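Local coordinates for periplasmic branched-chain amino acid-binding protein (Burkholderia mallei, PDB 3I09), which probably binds branched-chain amino acids or related small carboxylates in the periplasm and delivers them to an ABC transporter, at residues A92-D106 and T114-A126. Sequence-based numbering, arbitrary orientation.
Sequences AEKKKVYINIGAGAD and TPYTVHYAYDTMA. With AAE (acetoacetic acid), chain C.
H119 NE2 gives A103 O a bond of 2.6 Å that is nearly straight (171° at the hydrogen). The acceptor lies in the plane of the imidazole, whereas the nitrogen stands above the carbonyl plane of A103. With H119 CG anti to the backbone N (chi1 -157°), the ring runs beside N100 and reaches the loop beyond it. N100 OD1 takes A103 N on a lone pair, an Asx motif that fixes the same turn from within. One residue earlier, the Y122 hydroxyl donates to G102 O (2.7 Å), which lies at the edge of the Y122 ring, the hydroxyl itself standing above the carbonyl plane of G102. G104 N donates a nearly straight hydrogen bond to O1 of the acetoacetic acid (2.7 Å). Y122 lines the pocket itself, while H119, holding A103 O, supports the loop from the second shell. Farther on, G104 O accepts from T124 N, and T124 OG1 receives D106 N while also bonding N159. D123 caps the helix that starts here through A126 N. At the other end the Y116 ring lies flat under K95, with CA 3.8 Å from the ring centroid in a CH-pi contact, and its hydroxyl bonds D303. Between these ends, strands 97-100 and 117-119 pair in parallel at the edge of the six-stranded sheet in one lobe of the type I periplasmic binding protein fold. Strand 72-77 flanks 97-100 on its other side, helix 81-94 packs over Y98 and N100, and helix 278-297 covers I101 and A121.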
loop_
_atom_site.group_PDB
_atom_site.type_symbol
_atom_site.label_atom_id
_atom_site.label_comp_id
_atom_site.label_asym_id
_atom_site.label_seq_id
_atom_site.Cartn_x
_atom_site.Cartn_y
_atom_site.Cartn_z
ATOM N N ALA A 92 12.290 14.011 -6.363
ATOM C CA ALA A 92 13.486 14.413 -5.604
ATOM C C ALA A 92 14.316 15.415 -6.400
ATOM O O ALA A 92 14.786 16.433 -5.867
ATOM C CB ALA A 92 14.326 13.192 -5.230
ATOM N N GLU A 93 14.477 15.143 -7.689
ATOM C CA GLU A 93 15.248 16.029 -8.577
ATOM C C GLU A 93 14.620 17.433 -8.677
ATOM O O GLU A 93 15.311 18.429 -8.699
ATOM C CB GLU A 93 15.287 15.435 -9.987
ATOM C CG GLU A 93 16.232 14.271 -10.150
ATOM C CD GLU A 93 15.997 13.444 -11.444
ATOM O OE1 GLU A 93 15.140 13.813 -12.297
ATOM O OE2 GLU A 93 16.681 12.397 -11.574
ATOM N N LYS A 94 13.295 17.487 -8.808
ATOM C CA LYS A 94 12.589 18.760 -8.980
ATOM C C LYS A 94 12.202 19.416 -7.653
ATOM O O LYS A 94 11.651 20.531 -7.656
ATOM C CB LYS A 94 11.318 18.556 -9.812
ATOM C CG LYS A 94 11.548 17.949 -11.223
ATOM C CD LYS A 94 12.519 18.709 -12.018
ATOM C CE LYS A 94 12.673 18.116 -13.440
ATOM N NZ LYS A 94 12.226 19.102 -14.386
ATOM N N LYS A 95 12.475 18.733 -6.543
ATOM C CA LYS A 95 12.152 19.233 -5.191
ATOM C C LYS A 95 10.650 19.510 -5.042
ATOM O O LYS A 95 10.211 20.641 -4.775
ATOM C CB LYS A 95 13.017 20.451 -4.853
ATOM C CG LYS A 95 14.518 20.115 -4.906
ATOM C CD LYS A 95 15.417 21.293 -4.477
ATOM C CE LYS A 95 16.771 20.764 -3.967
ATOM N NZ LYS A 95 17.569 21.798 -3.221
ATOM N N LYS A 96 9.857 18.485 -5.332
ATOM C CA LYS A 96 8.410 18.594 -5.244
ATOM C C LYS A 96 7.884 17.569 -4.273
ATOM O O LYS A 96 8.374 16.453 -4.220
ATOM C CB LYS A 96 7.740 18.340 -6.583
ATOM C CG LYS A 96 8.141 19.296 -7.683
ATOM C CD LYS A 96 7.696 20.714 -7.402
ATOM C CE LYS A 96 8.124 21.609 -8.567
ATOM N NZ LYS A 96 8.068 23.052 -8.238
ATOM N N VAL A 97 6.859 17.953 -3.513
ATOM C CA VAL A 97 6.275 17.058 -2.529
ATOM C C VAL A 97 5.577 15.844 -3.166
ATOM O O VAL A 97 4.717 15.979 -4.055
ATOM C CB VAL A 97 5.268 17.811 -1.595
ATOM C CG1 VAL A 97 4.619 16.829 -0.556
ATOM C CG2 VAL A 97 5.982 19.014 -0.906
ATOM N N TYR A 98 5.974 14.664 -2.710
ATOM C CA TYR A 98 5.534 13.411 -3.262
ATOM C C TYR A 98 5.039 12.509 -2.116
ATOM O O TYR A 98 5.830 12.105 -1.233
ATOM C CB TYR A 98 6.690 12.751 -4.013
ATOM C CG TYR A 98 6.424 11.334 -4.534
ATOM C CD1 TYR A 98 5.266 11.009 -5.242
ATOM C CD2 TYR A 98 7.371 10.336 -4.351
ATOM C CE1 TYR A 98 5.064 9.726 -5.739
ATOM C CE2 TYR A 98 7.187 9.059 -4.828
ATOM C CZ TYR A 98 6.039 8.751 -5.516
ATOM O OH TYR A 98 5.877 7.470 -5.957
ATOM N N ILE A 99 3.750 12.175 -2.151
ATOM C CA ILE A 99 3.202 11.277 -1.170
ATOM C C ILE A 99 2.744 10.020 -1.877
ATOM O O ILE A 99 1.887 10.057 -2.774
ATOM C CB ILE A 99 2.046 11.910 -0.407
ATOM C CG1 ILE A 99 2.526 13.193 0.248
ATOM C CG2 ILE A 99 1.538 10.918 0.651
ATOM C CD1 ILE A 99 1.417 13.943 1.005
ATOM N N ASN A 100 3.367 8.905 -1.531
ATOM C CA ASN A 100 2.986 7.621 -2.102
ATOM C C ASN A 100 2.099 6.800 -1.169
ATOM O O ASN A 100 2.436 6.590 0.005
ATOM C CB ASN A 100 4.181 6.793 -2.503
ATOM C CG ASN A 100 3.746 5.583 -3.327
ATOM O OD1 ASN A 100 3.193 4.641 -2.779
ATOM N ND2 ASN A 100 3.915 5.657 -4.659
ATOM N N ILE A 101 0.938 6.387 -1.695
ATOM C CA ILE A 101 0.006 5.551 -0.943
ATOM C C ILE A 101 -0.013 4.097 -1.441
ATOM O O ILE A 101 0.137 3.142 -0.657
ATOM C CB ILE A 101 -1.449 6.100 -1.036
ATOM C CG1 ILE A 101 -1.633 7.350 -0.152
ATOM C CG2 ILE A 101 -2.455 5.041 -0.594
ATOM C CD1 ILE A 101 -0.821 8.475 -0.510
ATOM N N GLY A 102 -0.224 3.912 -2.744
ATOM C CA GLY A 102 -0.575 2.592 -3.228
ATOM C C GLY A 102 0.552 1.575 -3.291
ATOM O O GLY A 102 0.281 0.368 -3.262
ATOM N N ALA A 103 1.798 2.048 -3.367
ATOM C CA ALA A 103 2.952 1.190 -3.571
ATOM C C ALA A 103 3.558 0.792 -2.242
ATOM O O ALA A 103 3.486 1.519 -1.267
ATOM C CB ALA A 103 4.009 1.882 -4.458
ATOM N N GLY A 104 4.123 -0.408 -2.203
ATOM C CA GLY A 104 4.671 -0.945 -0.989
ATOM C C GLY A 104 6.148 -0.967 -0.758
ATOM O O GLY A 104 6.563 -1.063 0.377
ATOM N N ALA A 105 6.968 -0.923 -1.807
ATOM C CA ALA A 105 8.386 -1.211 -1.602
ATOM C C ALA A 105 9.010 -0.305 -0.542
ATOM O O ALA A 105 8.977 0.938 -0.667
ATOM C CB ALA A 105 9.182 -1.098 -2.908
ATOM N N ASP A 106 9.635 -0.918 0.470
ATOM C CA ASP A 106 10.308 -0.134 1.524
ATOM C C ASP A 106 11.547 0.633 1.033
ATOM O O ASP A 106 12.083 1.470 1.756
ATOM C CB ASP A 106 10.609 -0.982 2.775
ATOM C CG ASP A 106 11.737 -1.988 2.593
ATOM O OD1 ASP A 106 12.069 -2.370 1.456
ATOM O OD2 ASP A 106 12.261 -2.454 3.641
ATOM N N THR A 114 14.259 10.151 0.115
ATOM C CA THR A 114 14.493 11.529 -0.320
ATOM C C THR A 114 13.892 12.454 0.733
ATOM O O THR A 114 13.054 12.030 1.513
ATOM C CB THR A 114 13.895 11.858 -1.726
ATOM O OG1 THR A 114 12.639 12.507 -1.610
ATOM C CG2 THR A 114 13.727 10.591 -2.639
ATOM N N PRO A 115 14.298 13.706 0.734
ATOM C CA PRO A 115 13.728 14.701 1.605
ATOM C C PRO A 115 12.347 15.194 1.200
ATOM O O PRO A 115 11.770 15.965 1.952
ATOM C CB PRO A 115 14.701 15.881 1.490
ATOM C CG PRO A 115 15.854 15.386 0.746
ATOM C CD PRO A 115 15.346 14.290 -0.119
ATOM N N TYR A 116 11.838 14.725 0.058
ATOM C CA TYR A 116 10.555 15.156 -0.472
ATOM C C TYR A 116 9.509 14.051 -0.554
ATOM O O TYR A 116 8.452 14.270 -1.164
ATOM C CB TYR A 116 10.776 15.783 -1.870
ATOM C CG TYR A 116 11.669 16.997 -1.772
ATOM C CD1 TYR A 116 11.154 18.226 -1.367
ATOM C CD2 TYR A 116 13.028 16.896 -1.960
ATOM C CE1 TYR A 116 11.972 19.332 -1.205
ATOM C CE2 TYR A 116 13.851 18.015 -1.813
ATOM C CZ TYR A 116 13.316 19.210 -1.425
ATOM O OH TYR A 116 14.140 20.305 -1.267
ATOM N N THR A 117 9.789 12.890 0.059
ATOM C CA THR A 117 8.958 11.698 -0.090
ATOM C C THR A 117 8.257 11.358 1.209
ATOM O O THR A 117 8.878 11.381 2.267
ATOM C CB THR A 117 9.829 10.534 -0.511
ATOM O OG1 THR A 117 10.490 10.878 -1.748
ATOM C CG2 THR A 117 8.987 9.219 -0.654
ATOM N N VAL A 118 6.971 11.053 1.123
ATOM C CA VAL A 118 6.235 10.512 2.232
ATOM C C VAL A 118 5.668 9.166 1.784
ATOM O O VAL A 118 5.043 9.095 0.720
ATOM C CB VAL A 118 5.095 11.449 2.645
ATOM C CG1 VAL A 118 4.257 10.825 3.784
ATOM C CG2 VAL A 118 5.682 12.797 3.060
ATOM N N HIS A 119 5.854 8.126 2.613
ATOM C CA HIS A 119 5.282 6.810 2.338
ATOM C C HIS A 119 4.178 6.608 3.364
ATOM O O HIS A 119 4.425 6.419 4.550
ATOM C CB HIS A 119 6.359 5.713 2.367
ATOM C CG HIS A 119 5.988 4.477 1.573
ATOM N ND1 HIS A 119 6.760 3.338 1.580
ATOM C CD2 HIS A 119 4.984 4.239 0.695
ATOM C CE1 HIS A 119 6.208 2.425 0.801
ATOM N NE2 HIS A 119 5.130 2.943 0.243
ATOM N N TYR A 120 2.936 6.711 2.891
ATOM C CA TYR A 120 1.840 7.055 3.770
ATOM C C TYR A 120 1.084 5.897 4.425
ATOM O O TYR A 120 0.681 6.025 5.595
ATOM C CB TYR A 120 0.837 7.963 3.063
ATOM C CG TYR A 120 -0.085 8.748 3.990
ATOM C CD1 TYR A 120 0.293 9.995 4.485
ATOM C CD2 TYR A 120 -1.385 8.285 4.283
ATOM C CE1 TYR A 120 -0.570 10.747 5.285
ATOM C CE2 TYR A 120 -2.252 9.024 5.110
ATOM C CZ TYR A 120 -1.841 10.270 5.584
ATOM O OH TYR A 120 -2.651 11.025 6.401
ATOM N N ALA A 121 0.839 4.820 3.678
ATOM C CA ALA A 121 -0.146 3.798 4.099
ATOM C C ALA A 121 0.406 2.501 4.668
ATOM O O ALA A 121 -0.090 1.998 5.688
ATOM C CB ALA A 121 -1.118 3.498 2.965
ATOM N N TYR A 122 1.392 1.936 4.002
ATOM C CA TYR A 122 1.978 0.641 4.373
ATOM C C TYR A 122 3.310 0.509 3.641
ATOM O O TYR A 122 3.575 1.259 2.728
ATOM C CB TYR A 122 1.089 -0.543 4.004
ATOM C CG TYR A 122 1.056 -0.841 2.546
ATOM C CD1 TYR A 122 0.434 0.029 1.654
ATOM C CD2 TYR A 122 1.778 -1.906 2.013
ATOM C CE1 TYR A 122 0.454 -0.216 0.261
ATOM C CE2 TYR A 122 1.767 -2.181 0.631
ATOM C CZ TYR A 122 1.139 -1.325 -0.233
ATOM O OH TYR A 122 1.165 -1.590 -1.593
ATOM N N ASP A 123 4.137 -0.438 4.048
ATOM C CA ASP A 123 5.267 -0.846 3.203
ATOM C C ASP A 123 5.572 -2.307 3.401
ATOM O O ASP A 123 4.958 -2.999 4.227
ATOM C CB ASP A 123 6.532 0.046 3.358
ATOM C CG ASP A 123 7.208 -0.055 4.715
ATOM O OD1 ASP A 123 7.174 -1.124 5.344
ATOM O OD2 ASP A 123 7.794 0.987 5.128
ATOM N N THR A 124 6.502 -2.801 2.609
ATOM C CA THR A 124 6.837 -4.231 2.651
ATOM C C THR A 124 7.513 -4.692 3.930
ATOM O O THR A 124 7.408 -5.870 4.290
ATOM C CB THR A 124 7.714 -4.600 1.453
ATOM O OG1 THR A 124 8.839 -3.721 1.394
ATOM C CG2 THR A 124 6.912 -4.474 0.175
HETATM N N MSE A 125 8.197 -3.801 4.645
HETATM C CA MSE A 125 8.726 -4.168 5.969
HETATM C C MSE A 125 7.571 -4.435 6.963
HETATM O O MSE A 125 7.606 -5.407 7.686
HETATM C CB MSE A 125 9.665 -3.069 6.475
HETATM C CG MSE A 125 10.185 -3.277 7.828
HETATM SE SE MSE A 125 11.414 -4.830 7.794
HETATM C CE MSE A 125 12.929 -3.917 7.033
ATOM N N ALA A 126 6.552 -3.575 7.001
ATOM C CA ALA A 126 5.408 -3.794 7.876
ATOM C C ALA A 126 4.666 -5.073 7.518
ATOM O O ALA A 126 4.247 -5.791 8.428
ATOM C CB ALA A 126 4.430 -2.601 7.851
HETATM O O1 AAE C . 3.901 -1.815 -4.552
HETATM C C2 AAE C . 3.263 -2.516 -5.357
HETATM O O3 AAE C . 3.641 -2.697 -6.536
HETATM C C4 AAE C . 2.011 -3.221 -4.863
HETATM C C5 AAE C . 0.782 -2.391 -5.107
HETATM O O8 AAE C . 0.862 -1.184 -5.440
HETATM C C9 AAE C . -0.518 -3.058 -4.763
HETATM O O HOH W 1 16.213 23.035 -0.846
HETATM O O HOH W 2 2.015 3.246 1.360
#